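Local coordinates for Sn-glycerol-3-phosphate ABC transporter substrate-binding protein UspB (Mycobacterium tuberculosis, PDB 4MFI) that is the substrate-binding subunit of an ABC transporter, with a probable specificity for glycerophosphocholine, at residues F121-V126 with R319-L324. Numbering follows the deposited sequence.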
ATOM      1  N   PHE A 121      -5.728   1.210  23.094  1.00 11.62           N
ATOM      2  CA  PHE A 121      -6.966   1.374  22.325  1.00 11.36           C
ATOM      3  C   PHE A 121      -8.170   1.344  23.266  1.00 11.77           C
ATOM      4  O   PHE A 121      -9.061   2.193  23.193  1.00 13.19           O
ATOM      5  CB  PHE A 121      -7.145   0.234  21.310  1.00 10.83           C
ATOM      6  CG  PHE A 121      -6.285   0.335  20.070  1.00  9.92           C
ATOM      7  CD1 PHE A 121      -5.687   1.528  19.685  1.00 10.40           C
ATOM      8  CD2 PHE A 121      -6.112  -0.785  19.263  1.00 10.75           C
ATOM      9  CE1 PHE A 121      -4.919   1.596  18.524  1.00 11.44           C
ATOM     10  CE2 PHE A 121      -5.356  -0.723  18.102  1.00  9.82           C
ATOM     11  CZ  PHE A 121      -4.754   0.466  17.735  1.00 10.52           C
ATOM     12  N   GLY A 122      -8.196   0.350  24.148  1.00 12.28           N
ATOM     13  CA  GLY A 122      -9.327   0.151  25.031  1.00 12.96           C
ATOM     14  C   GLY A 122      -9.379   1.158  26.163  1.00 14.45           C
ATOM     15  O   GLY A 122     -10.448   1.452  26.682  1.00 19.08           O
ATOM     16  N   GLN A 123      -8.220   1.681  26.550  1.00 13.97           N
ATOM     17  CA  GLN A 123      -8.136   2.652  27.636  1.00 14.62           C
ATOM     18  C   GLN A 123      -8.625   4.020  27.167  1.00 13.88           C
ATOM     19  O   GLN A 123      -9.369   4.709  27.875  1.00 14.22           O
ATOM     20  CB  GLN A 123      -6.691   2.746  28.140  1.00 18.23           C
ATOM     21  CG  GLN A 123      -6.441   3.833  29.176  1.00 22.05           C
ATOM     22  CD  GLN A 123      -4.990   3.882  29.630  1.00 27.08           C
ATOM     23  OE1 GLN A 123      -4.246   2.910  29.486  1.00 28.89           O
ATOM     24  NE2 GLN A 123      -4.582   5.021  30.180  1.00 27.67           N
ATOM     25  N   VAL A 124      -8.213   4.391  25.959  1.00 14.63           N
ATOM     26  CA  VAL A 124      -8.519   5.692  25.376  1.00 14.79           C
ATOM     27  C   VAL A 124      -9.894   5.659  24.690  1.00 13.81           C
ATOM     28  O   VAL A 124     -10.510   6.701  24.447  1.00 15.10           O
ATOM     29  CB  VAL A 124      -7.370   6.118  24.407  1.00 16.71           C
ATOM     30  CG1 VAL A 124      -7.711   7.376  23.618  1.00 18.85           C
ATOM     31  CG2 VAL A 124      -6.078   6.334  25.196  1.00 17.69           C
ATOM     32  N   GLY A 125     -10.387   4.458  24.399  1.00 12.44           N
ATOM     33  CA  GLY A 125     -11.690   4.308  23.769  1.00 12.69           C
ATOM     34  C   GLY A 125     -11.669   4.517  22.264  1.00 11.50           C
ATOM     35  O   GLY A 125     -12.584   5.125  21.697  1.00 14.11           O
ATOM     36  N   VAL A 126     -10.622   4.028  21.606  1.00 11.04           N
ATOM     37  CA  VAL A 126     -10.538   4.119  20.155  1.00 11.80           C
ATOM     38  C   VAL A 126     -11.574   3.191  19.520  1.00 12.17           C
ATOM     39  O   VAL A 126     -11.678   2.015  19.891  1.00 12.89           O
ATOM     40  CB  VAL A 126      -9.124   3.752  19.662  1.00 11.19           C
ATOM     41  CG1 VAL A 126      -9.052   3.816  18.139  1.00 12.68           C
ATOM     42  CG2 VAL A 126      -8.088   4.680  20.295  1.00 12.04           C
ATOM     43  N   ARG A 319       3.306   9.586  28.243  1.00 14.60           N
ATOM     44  CA  ARG A 319       3.577  10.005  26.872  1.00 13.48           C
ATOM     45  C   ARG A 319       2.949   9.063  25.848  1.00 12.52           C
ATOM     46  O   ARG A 319       2.527   9.510  24.785  1.00 12.79           O
ATOM     47  CB  ARG A 319       5.078  10.179  26.620  1.00 14.15           C
ATOM     48  CG  ARG A 319       5.695  11.313  27.434  1.00 15.21           C
ATOM     49  CD  ARG A 319       7.072  11.723  26.929  1.00 17.05           C
ATOM     50  NE  ARG A 319       7.000  12.434  25.654  1.00 17.47           N
ATOM     51  CZ  ARG A 319       6.827  13.748  25.540  1.00 17.27           C
ATOM     52  NH1 ARG A 319       6.710  14.509  26.627  1.00 17.92           N
ATOM     53  NH2 ARG A 319       6.771  14.307  24.339  1.00 16.61           N
ATOM     54  N   LYS A 320       2.868   7.772  26.165  1.00 11.67           N
ATOM     55  CA  LYS A 320       2.213   6.827  25.255  1.00 10.78           C
ATOM     56  C   LYS A 320       0.726   7.135  25.106  1.00 10.98           C
ATOM     57  O   LYS A 320       0.182   7.101  23.997  1.00 11.22           O
ATOM     58  CB  LYS A 320       2.402   5.378  25.720  1.00 10.89           C
ATOM     59  CG  LYS A 320       3.814   4.869  25.566  1.00 11.91           C
ATOM     60  CD  LYS A 320       3.920   3.408  25.952  1.00 14.57           C
ATOM     61  CE  LYS A 320       5.364   2.962  25.878  1.00 15.93           C
ATOM     62  NZ  LYS A 320       5.551   1.566  26.349  1.00 19.97           N
ATOM     63  N   VAL A 321       0.069   7.426  26.226  1.00 10.62           N
ATOM     64  CA  VAL A 321      -1.337   7.791  26.196  1.00 11.37           C
ATOM     65  C   VAL A 321      -1.541   9.033  25.329  1.00 10.59           C
ATOM     66  O   VAL A 321      -2.429   9.056  24.478  1.00 11.60           O
ATOM     67  CB  VAL A 321      -1.878   8.019  27.616  1.00 12.45           C
ATOM     68  CG1 VAL A 321      -3.269   8.633  27.577  1.00 14.21           C
ATOM     69  CG2 VAL A 321      -1.902   6.699  28.367  1.00 13.79           C
ATOM     70  N   ASN A 322      -0.714  10.056  25.524  1.00 11.37           N
ATOM     71  CA  ASN A 322      -0.862  11.281  24.734  1.00 10.74           C
ATOM     72  C   ASN A 322      -0.604  11.047  23.252  1.00  9.60           C
ATOM     73  O   ASN A 322      -1.287  11.610  22.391  1.00 10.96           O
ATOM     74  CB  ASN A 322       0.044  12.391  25.267  1.00 12.77           C
ATOM     75  CG  ASN A 322      -0.376  12.869  26.638  1.00 15.38           C
ATOM     76  OD1 ASN A 322      -1.542  12.749  27.018  1.00 18.17           O
ATOM     77  ND2 ASN A 322       0.571  13.422  27.390  1.00 17.48           N
ATOM     78  N   ALA A 323       0.383  10.210  22.961  1.00  9.68           N
ATOM     79  CA  ALA A 323       0.698   9.858  21.584  1.00  9.50           C
ATOM     80  C   ALA A 323      -0.495   9.178  20.906  1.00  8.72           C
ATOM     81  O   ALA A 323      -0.823   9.487  19.752  1.00  9.09           O
ATOM     82  CB  ALA A 323       1.934   8.974  21.535  1.00 10.09           C
ATOM     83  N   LEU A 324      -1.160   8.271  21.621  1.00  8.76           N
ATOM     84  CA  LEU A 324      -2.323   7.600  21.049  1.00  8.09           C
ATOM     85  C   LEU A 324      -3.511   8.546  20.881  1.00  9.41           C
ATOM     86  O   LEU A 324      -4.250   8.444  19.900  1.00 10.08           O
ATOM     87  CB  LEU A 324      -2.732   6.361  21.856  1.00 10.43           C
ATOM     88  CG  LEU A 324      -3.926   5.632  21.223  1.00 11.81           C
ATOM     89  CD1 LEU A 324      -3.567   5.113  19.827  1.00 11.88           C
ATOM     90  CD2 LEU A 324      -4.455   4.515  22.088  1.00 15.59           C
TER
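Leu324 packs against Phe121, Val124 and Val126, and its two methyls divide the work. CG lies anti to the backbone N (chi1 -178°), which carries the branch point out from helix 317-330. CD2 does most of the touching. Leu324 CD2 sits 3.7 Å from Phe121 N, 4.0 Å from Val124 CG2 and 4.1 Å from Val126 CG2. CD1 instead meets the edge of the Phe121 ring, near the ring plane; Leu324 CD1 lies 4.0 Å from Phe121 CE1. The two side chains cross at about a right angle. Beyond Leu324, the Phe121 ring also packs on His145 and Val148 of strand 144-160. The contact joins the C-terminal end of helix 118-124 to helix 317-330 in a solute-binding protein of the periplasmic-binding-protein superfamily. Leu120, the residue before Phe121 on helix 118-124, also touches Val321 and Leu324. Val124 CG2 also lies against Val321 CG1, at a looser 4.3 Å. On the exposed side, the extended chain of Gln123 crosses Val321 at about a right angle, and Gln123 NE2 lies 3.6 Å from Val321 CG2 without a hydrogen bond across the contact. Gly125 leaves the helix with a positive phi of 81°. Val126 N then bonds back to Phe121 O. Past this turn, Val126 points toward helix 317-330.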